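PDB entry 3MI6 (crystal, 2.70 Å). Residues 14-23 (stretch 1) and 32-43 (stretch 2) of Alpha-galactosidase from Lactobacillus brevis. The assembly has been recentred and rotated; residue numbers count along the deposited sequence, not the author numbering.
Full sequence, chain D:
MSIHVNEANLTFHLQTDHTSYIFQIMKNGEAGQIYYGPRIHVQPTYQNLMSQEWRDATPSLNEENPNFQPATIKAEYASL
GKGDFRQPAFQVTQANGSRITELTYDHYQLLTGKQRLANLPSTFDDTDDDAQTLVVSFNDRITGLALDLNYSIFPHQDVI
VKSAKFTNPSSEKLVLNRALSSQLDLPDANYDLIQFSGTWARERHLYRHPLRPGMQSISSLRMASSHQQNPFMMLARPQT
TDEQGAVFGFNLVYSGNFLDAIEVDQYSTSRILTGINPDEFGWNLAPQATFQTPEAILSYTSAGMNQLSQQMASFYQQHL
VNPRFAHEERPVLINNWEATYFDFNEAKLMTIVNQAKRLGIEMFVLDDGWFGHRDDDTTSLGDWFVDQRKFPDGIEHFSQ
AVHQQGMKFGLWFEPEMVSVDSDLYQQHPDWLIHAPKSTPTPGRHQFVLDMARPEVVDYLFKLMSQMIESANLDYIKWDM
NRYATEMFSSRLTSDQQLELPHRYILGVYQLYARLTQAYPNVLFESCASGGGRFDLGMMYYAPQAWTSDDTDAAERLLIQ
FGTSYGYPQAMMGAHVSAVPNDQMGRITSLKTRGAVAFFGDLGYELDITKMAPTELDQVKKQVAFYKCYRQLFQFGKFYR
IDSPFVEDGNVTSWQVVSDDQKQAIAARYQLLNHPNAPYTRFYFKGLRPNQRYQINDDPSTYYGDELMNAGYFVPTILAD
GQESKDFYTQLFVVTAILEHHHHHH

Stretch 1 14-23: LQTDHTSYIF
Stretch 2 (32-43) GQIYYGPRIHVQ

Residues 19-23 and 32-36 run antiparallel, their axes at 160° and 4.6 Å apart at closest approach; the contact buries 890 Å². Gly32 (phi/psi -113/122) opens it, its O lying 3.2 Å from Phe23 CB. Gln33 pairs with Phe23 without hydrogen bonds, Gln33 CA to Phe23 CA 4.4 Å.

At Ile34 psi falls to -46°, and the register shifts by one between Ile22 and Phe23. This beta bulge lets one carbonyl accept two amides: Ile34 N and Tyr35 N lie 2.8 and 3.2 Å from Ile22 O. Ile34 (chi1 m, chi2 t) places CD1 3.8 Å from Ile22 CG2.

Tyr35 (-170/138, chi1 t) completes its pair through Ile22 N to Tyr35 O, 2.8 Å, and sets CD2 4.0 Å from Ile22 CD1. Its hydroxyl turns back within the stretch, donating from OH to Pro38 O at 2.5 Å.

Tyr36 (-143/122, chi1 t, chi2 23°) faces Tyr21 (chi1 t) across a non-hydrogen-bonded pair, CA to CA 4.4 Å. The edge of Tyr21 meets the face of Tyr36, with centroids 4.9 Å apart and planes at 56°. A water bridges Tyr36 OH (2.8 Å) and Thr19 OG1 (2.6 Å).

Gly37, at phi/psi 177/-165, marks the corner. Ser20 N donates to Gly37 O at 3.1 Å, while the return bond, Gly37 N to Ser20 O, is weak at 3.4 Å. An ideal CB here would sit 2.2 Å from Tyr35 OH, a clash. Pro38 (-55/156) pairs with Thr19, side chains diverging.

Arg39 N donates to His18 O at 2.6 Å. Its extended side chain (t, t, t) lays one guanidinium face against Gln15 CB, and NH1 bonds weakly to Asp17 O at 3.3 Å. Ile40 N donates to Ser20 OG (chi1 m) at 2.8 Å; Ile40 O accepts a weak bond from Gln15 NE2, 2.9 Å. Finally, Val42 CG2 lies 4.0 Å from Gln15 CD.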

ATOM      1  N   LEU D  14      -9.793  20.107  30.803  1.00 39.01           N
ATOM      2  CA  LEU D  14      -9.022  21.192  30.217  1.00 37.82           C
ATOM      3  C   LEU D  14      -9.551  21.622  28.815  1.00 41.43           C
ATOM      4  O   LEU D  14      -9.762  20.783  27.927  1.00 42.77           O
ATOM      5  CB  LEU D  14      -7.560  20.753  30.139  1.00 39.12           C
ATOM      6  CG  LEU D  14      -6.737  20.709  31.443  1.00 41.04           C
ATOM      7  CD1 LEU D  14      -7.229  19.662  32.419  1.00 33.97           C
ATOM      8  CD2 LEU D  14      -5.243  20.500  31.142  1.00 38.79           C
ATOM      9  N   GLN D  15      -9.785  22.922  28.628  1.00 39.50           N
ATOM     10  CA  GLN D  15     -10.237  23.467  27.342  1.00 37.08           C
ATOM     11  C   GLN D  15      -9.298  24.515  26.766  1.00 39.32           C
ATOM     12  O   GLN D  15      -9.079  25.576  27.367  1.00 38.18           O
ATOM     13  CB  GLN D  15     -11.630  24.083  27.443  1.00 35.48           C
ATOM     14  CG  GLN D  15     -12.757  23.074  27.540  1.00 37.27           C
ATOM     15  CD  GLN D  15     -14.094  23.709  27.252  1.00 38.33           C
ATOM     16  OE1 GLN D  15     -14.337  24.852  27.626  1.00 39.78           O
ATOM     17  NE2 GLN D  15     -14.965  22.980  26.572  1.00 37.45           N
ATOM     18  N   THR D  16      -8.743  24.211  25.598  1.00 38.23           N
ATOM     19  CA  THR D  16      -8.005  25.198  24.833  1.00 37.76           C
ATOM     20  C   THR D  16      -9.004  25.828  23.853  1.00 41.14           C
ATOM     21  O   THR D  16     -10.206  25.537  23.911  1.00 41.81           O
ATOM     22  CB  THR D  16      -6.811  24.555  24.096  1.00 39.07           C
ATOM     23  OG1 THR D  16      -7.222  23.325  23.486  1.00 40.68           O
ATOM     24  CG2 THR D  16      -5.709  24.239  25.063  1.00 38.94           C
ATOM     25  N   ASP D  17      -8.542  26.690  22.961  1.00 37.36           N
ATOM     26  CA  ASP D  17      -9.455  27.213  21.968  1.00 38.06           C
ATOM     27  C   ASP D  17     -10.209  26.118  21.182  1.00 42.84           C
ATOM     28  O   ASP D  17     -11.394  26.290  20.866  1.00 42.69           O
ATOM     29  CB  ASP D  17      -8.750  28.199  21.043  1.00 38.67           C
ATOM     30  CG  ASP D  17      -8.452  29.515  21.733  1.00 40.90           C
ATOM     31  OD1 ASP D  17      -8.939  29.677  22.873  1.00 42.89           O
ATOM     32  OD2 ASP D  17      -7.747  30.378  21.154  1.00 41.12           O
ATOM     33  N   HIS D  18      -9.557  24.982  20.903  1.00 41.45           N
ATOM     34  CA  HIS D  18     -10.169  23.964  20.039  1.00 38.80           C
ATOM     35  C   HIS D  18     -10.106  22.528  20.559  1.00 39.73           C
ATOM     36  O   HIS D  18     -10.683  21.624  19.955  1.00 39.02           O
ATOM     37  CB  HIS D  18      -9.599  24.052  18.619  1.00 35.63           C
ATOM     38  CG  HIS D  18      -9.570  25.447  18.080  1.00 39.31           C
ATOM     39  ND1 HIS D  18      -8.466  26.264  18.190  1.00 41.17           N
ATOM     40  CD2 HIS D  18     -10.524  26.183  17.459  1.00 41.56           C
ATOM     41  CE1 HIS D  18      -8.738  27.441  17.651  1.00 41.31           C
ATOM     42  NE2 HIS D  18      -9.978  27.417  17.198  1.00 39.78           N
ATOM     43  N   THR D  19      -9.423  22.307  21.676  1.00 38.35           N
ATOM     44  CA  THR D  19      -9.323  20.949  22.201  1.00 36.02           C
ATOM     45  C   THR D  19      -9.902  20.748  23.613  1.00 37.89           C
ATOM     46  O   THR D  19     -10.108  21.706  24.367  1.00 38.87           O
ATOM     47  CB  THR D  19      -7.868  20.406  22.081  1.00 36.99           C
ATOM     48  OG1 THR D  19      -7.061  20.840  23.180  1.00 35.93           O
ATOM     49  CG2 THR D  19      -7.233  20.894  20.791  1.00 40.17           C
ATOM     50  N   SER D  20     -10.168  19.490  23.954  1.00 35.69           N
ATOM     51  CA  SER D  20     -10.605  19.124  25.294  1.00 36.70           C
ATOM     52  C   SER D  20      -9.849  17.910  25.781  1.00 36.98           C
ATOM     53  O   SER D  20      -9.979  16.828  25.223  1.00 39.65           O
ATOM     54  CB  SER D  20     -12.106  18.802  25.326  1.00 38.61           C
ATOM     55  OG  SER D  20     -12.897  19.956  25.094  1.00 39.45           O
ATOM     56  N   TYR D  21      -9.063  18.091  26.828  1.00 38.45           N
ATOM     57  CA  TYR D  21      -8.424  16.995  27.536  1.00 33.66           C
ATOM     58  C   TYR D  21      -9.246  16.818  28.815  1.00 35.79           C
ATOM     59  O   TYR D  21      -9.400  17.757  29.587  1.00 36.82           O
ATOM     60  CB  TYR D  21      -6.989  17.409  27.860  1.00 34.23           C
ATOM     61  CG  TYR D  21      -6.046  16.320  28.349  1.00 33.49           C
ATOM     62  CD1 TYR D  21      -6.157  15.796  29.628  1.00 32.56           C
ATOM     63  CD2 TYR D  21      -5.006  15.864  27.546  1.00 33.07           C
ATOM     64  CE1 TYR D  21      -5.291  14.828  30.080  1.00 33.37           C
ATOM     65  CE2 TYR D  21      -4.127  14.905  27.987  1.00 31.09           C
ATOM     66  CZ  TYR D  21      -4.270  14.390  29.257  1.00 34.09           C
ATOM     67  OH  TYR D  21      -3.398  13.422  29.699  1.00 34.19           O
ATOM     68  N   ILE D  22      -9.805  15.633  29.022  1.00 33.95           N
ATOM     69  CA  ILE D  22     -10.669  15.391  30.165  1.00 33.74           C
ATOM     70  C   ILE D  22     -10.243  14.132  30.918  1.00 37.32           C
ATOM     71  O   ILE D  22     -10.070  13.067  30.308  1.00 36.64           O
ATOM     72  CB  ILE D  22     -12.128  15.176  29.728  1.00 35.55           C
ATOM     73  CG1 ILE D  22     -12.599  16.286  28.792  1.00 38.55           C
ATOM     74  CG2 ILE D  22     -13.044  15.059  30.931  1.00 36.32           C
ATOM     75  CD1 ILE D  22     -13.931  15.948  28.081  1.00 34.77           C
ATOM     76  N   PHE D  23     -10.089  14.242  32.239  1.00 35.66           N
ATOM     77  CA  PHE D  23      -9.918  13.056  33.076  1.00 38.81           C
ATOM     78  C   PHE D  23     -10.711  13.116  34.378  1.00 42.26           C
ATOM     79  O   PHE D  23     -11.242  14.164  34.736  1.00 41.36           O
ATOM     80  CB  PHE D  23      -8.440  12.755  33.349  1.00 39.19           C
ATOM     81  CG  PHE D  23      -7.713  13.827  34.124  1.00 37.54           C
ATOM     82  CD1 PHE D  23      -7.252  14.970  33.491  1.00 34.69           C
ATOM     83  CD2 PHE D  23      -7.450  13.665  35.480  1.00 38.72           C
ATOM     84  CE1 PHE D  23      -6.564  15.938  34.187  1.00 35.27           C
ATOM     85  CE2 PHE D  23      -6.757  14.641  36.193  1.00 38.40           C
ATOM     86  CZ  PHE D  23      -6.314  15.778  35.543  1.00 37.25           C
ATOM     87  N   GLY D  32      -8.450   8.624  35.873  1.00 45.08           N
ATOM     88  CA  GLY D  32      -8.902   7.934  34.673  1.00 40.23           C
ATOM     89  C   GLY D  32      -9.086   8.878  33.501  1.00 38.54           C
ATOM     90  O   GLY D  32      -9.837   9.851  33.551  1.00 38.62           O
ATOM     91  N   GLN D  33      -8.367   8.590  32.430  1.00 39.66           N
ATOM     92  CA  GLN D  33      -8.401   9.415  31.237  1.00 36.25           C
ATOM     93  C   GLN D  33      -9.728   9.173  30.553  1.00 36.50           C
ATOM     94  O   GLN D  33     -10.154   8.028  30.429  1.00 34.46           O
ATOM     95  CB  GLN D  33      -7.239   9.026  30.337  1.00 35.35           C
ATOM     96  CG  GLN D  33      -7.414   9.362  28.912  1.00 32.08           C
ATOM     97  CD  GLN D  33      -7.404  10.836  28.662  1.00 33.68           C
ATOM     98  OE1 GLN D  33      -6.833  11.629  29.428  1.00 33.03           O
ATOM     99  NE2 GLN D  33      -8.029  11.226  27.563  1.00 35.61           N
ATOM    100  N   ILE D  34     -10.398  10.248  30.143  1.00 34.34           N
ATOM    101  CA  ILE D  34     -11.713  10.113  29.519  1.00 38.41           C
ATOM    102  C   ILE D  34     -11.678  10.417  28.008  1.00 36.16           C
ATOM    103  O   ILE D  34     -12.237   9.678  27.203  1.00 32.16           O
ATOM    104  CB  ILE D  34     -12.776  11.030  30.198  1.00 39.43           C
ATOM    105  CG1 ILE D  34     -12.647  10.988  31.712  1.00 39.99           C
ATOM    106  CG2 ILE D  34     -14.190  10.619  29.810  1.00 38.88           C
ATOM    107  CD1 ILE D  34     -13.777  11.677  32.400  1.00 41.15           C
ATOM    108  N   TYR D  35     -11.019  11.506  27.629  1.00 33.43           N
ATOM    109  CA  TYR D  35     -11.081  11.957  26.251  1.00 35.56           C
ATOM    110  C   TYR D  35     -10.091  13.072  25.924  1.00 35.38           C
ATOM    111  O   TYR D  35      -9.900  13.997  26.711  1.00 35.05           O
ATOM    112  CB  TYR D  35     -12.502  12.421  25.926  1.00 33.75           C
ATOM    113  CG  TYR D  35     -12.577  13.191  24.642  1.00 35.66           C
ATOM    114  CD1 TYR D  35     -12.704  12.534  23.416  1.00 37.34           C
ATOM    115  CD2 TYR D  35     -12.506  14.575  24.642  1.00 33.60           C
ATOM    116  CE1 TYR D  35     -12.768  13.254  22.220  1.00 33.86           C
ATOM    117  CE2 TYR D  35     -12.561  15.290  23.467  1.00 35.46           C
ATOM    118  CZ  TYR D  35     -12.689  14.628  22.261  1.00 35.45           C
ATOM    119  OH  TYR D  35     -12.749  15.357  21.103  1.00 37.01           O
ATOM    120  N   TYR D  36      -9.464  12.981  24.757  1.00 34.20           N
ATOM    121  CA  TYR D  36      -8.580  14.043  24.270  1.00 33.47           C
ATOM    122  C   TYR D  36      -8.826  14.096  22.782  1.00 34.47           C
ATOM    123  O   TYR D  36      -8.701  13.088  22.087  1.00 32.74           O
ATOM    124  CB  TYR D  36      -7.107  13.759  24.608  1.00 30.23           C
ATOM    125  CG  TYR D  36      -6.126  14.869  24.256  1.00 30.34           C
ATOM    126  CD1 TYR D  36      -6.541  16.189  24.125  1.00 32.08           C
ATOM    127  CD2 TYR D  36      -4.773  14.594  24.078  1.00 29.59           C
ATOM    128  CE1 TYR D  36      -5.632  17.210  23.802  1.00 31.19           C
ATOM    129  CE2 TYR D  36      -3.857  15.601  23.752  1.00 30.13           C
ATOM    130  CZ  TYR D  36      -4.288  16.908  23.612  1.00 30.32           C
ATOM    131  OH  TYR D  36      -3.371  17.899  23.286  1.00 28.04           O
ATOM    132  N   GLY D  37      -9.244  15.259  22.301  1.00 34.92           N
ATOM    133  CA  GLY D  37      -9.736  15.373  20.941  1.00 35.37           C
ATOM    134  C   GLY D  37     -10.200  16.786  20.689  1.00 36.58           C
ATOM    135  O   GLY D  37      -9.866  17.686  21.452  1.00 36.84           O
ATOM    136  N   PRO D  38     -10.959  17.003  19.603  1.00 39.00           N
ATOM    137  CA  PRO D  38     -11.527  18.345  19.421  1.00 39.27           C
ATOM    138  C   PRO D  38     -12.341  18.752  20.659  1.00 39.44           C
ATOM    139  O   PRO D  38     -12.805  17.884  21.407  1.00 37.90           O
ATOM    140  CB  PRO D  38     -12.440  18.172  18.202  1.00 38.40           C
ATOM    141  CG  PRO D  38     -11.898  16.991  17.474  1.00 35.20           C
ATOM    142  CD  PRO D  38     -11.305  16.087  18.498  1.00 36.60           C
ATOM    143  N   ARG D  39     -12.505  20.053  20.874  1.00 39.04           N
ATOM    144  CA  ARG D  39     -13.247  20.548  22.028  1.00 37.75           C
ATOM    145  C   ARG D  39     -14.673  19.993  22.117  1.00 39.72           C
ATOM    146  O   ARG D  39     -15.393  19.914  21.115  1.00 41.46           O
ATOM    147  CB  ARG D  39     -13.269  22.074  22.019  1.00 36.78           C
ATOM    148  CG  ARG D  39     -13.849  22.692  23.290  1.00 40.38           C
ATOM    149  CD  ARG D  39     -13.294  24.103  23.512  1.00 39.39           C
ATOM    150  NE  ARG D  39     -14.087  24.917  24.433  1.00 37.64           N
ATOM    151  CZ  ARG D  39     -14.033  26.243  24.455  1.00 39.99           C
ATOM    152  NH1 ARG D  39     -13.238  26.872  23.601  1.00 45.14           N
ATOM    153  NH2 ARG D  39     -14.775  26.943  25.304  1.00 36.30           N
ATOM    154  N   ILE D  40     -15.076  19.593  23.318  1.00 40.78           N
ATOM    155  CA  ILE D  40     -16.466  19.224  23.578  1.00 40.88           C
ATOM    156  C   ILE D  40     -16.951  19.928  24.842  1.00 39.70           C
ATOM    157  O   ILE D  40     -16.160  20.468  25.596  1.00 38.50           O
ATOM    158  CB  ILE D  40     -16.693  17.685  23.644  1.00 37.33           C
ATOM    159  CG1 ILE D  40     -16.185  17.088  24.955  1.00 37.29           C
ATOM    160  CG2 ILE D  40     -16.058  17.001  22.457  1.00 36.35           C
ATOM    161  CD1 ILE D  40     -16.385  15.590  25.059  1.00 35.78           C
ATOM    162  N   HIS D  41     -18.257  19.931  25.062  1.00 44.25           N
ATOM    163  CA  HIS D  41     -18.844  20.750  26.119  1.00 44.71           C
ATOM    164  C   HIS D  41     -18.483  20.283  27.518  1.00 41.46           C
ATOM    165  O   HIS D  41     -18.309  19.092  27.754  1.00 43.19           O
ATOM    166  CB  HIS D  41     -20.365  20.801  25.961  1.00 46.39           C
ATOM    167  CG  HIS D  41     -20.848  21.978  25.180  1.00 47.01           C
ATOM    168  ND1 HIS D  41     -21.546  21.852  24.002  1.00 51.05           N
ATOM    169  CD2 HIS D  41     -20.727  23.307  25.405  1.00 48.77           C
ATOM    170  CE1 HIS D  41     -21.841  23.053  23.534  1.00 51.79           C
ATOM    171  NE2 HIS D  41     -21.355  23.954  24.367  1.00 49.30           N
ATOM    172  N   VAL D  42     -18.384  21.220  28.453  1.00 40.07           N
ATOM    173  CA  VAL D  42     -18.188  20.851  29.854  1.00 43.23           C
ATOM    174  C   VAL D  42     -19.428  20.175  30.448  1.00 46.65           C
ATOM    175  O   VAL D  42     -20.558  20.612  30.213  1.00 49.08           O
ATOM    176  CB  VAL D  42     -17.795  22.057  30.742  1.00 43.02           C
ATOM    177  CG1 VAL D  42     -17.631  21.598  32.173  1.00 42.12           C
ATOM    178  CG2 VAL D  42     -16.506  22.701  30.244  1.00 40.94           C
ATOM    179  N   GLN D  43     -19.210  19.111  31.214  1.00 45.33           N
ATOM    180  CA  GLN D  43     -20.289  18.327  31.796  1.00 44.83           C
ATOM    181  C   GLN D  43     -19.787  17.754  33.100  1.00 48.19           C
ATOM    182  O   GLN D  43     -18.604  17.452  33.218  1.00 48.08           O
ATOM    183  CB  GLN D  43     -20.681  17.179  30.873  1.00 44.62           C
ATOM    184  CG  GLN D  43     -21.347  17.599  29.580  1.00 46.33           C
ATOM    185  CD  GLN D  43     -22.862  17.592  29.669  1.00 53.07           C
ATOM    186  OE1 GLN D  43     -23.439  17.824  30.739  1.00 53.80           O
ATOM    187  NE2 GLN D  43     -23.520  17.326  28.538  1.00 50.70           N
TER
HETATM  188  O   HOH W   1      -4.513  20.407  22.790  1.00 31.52           O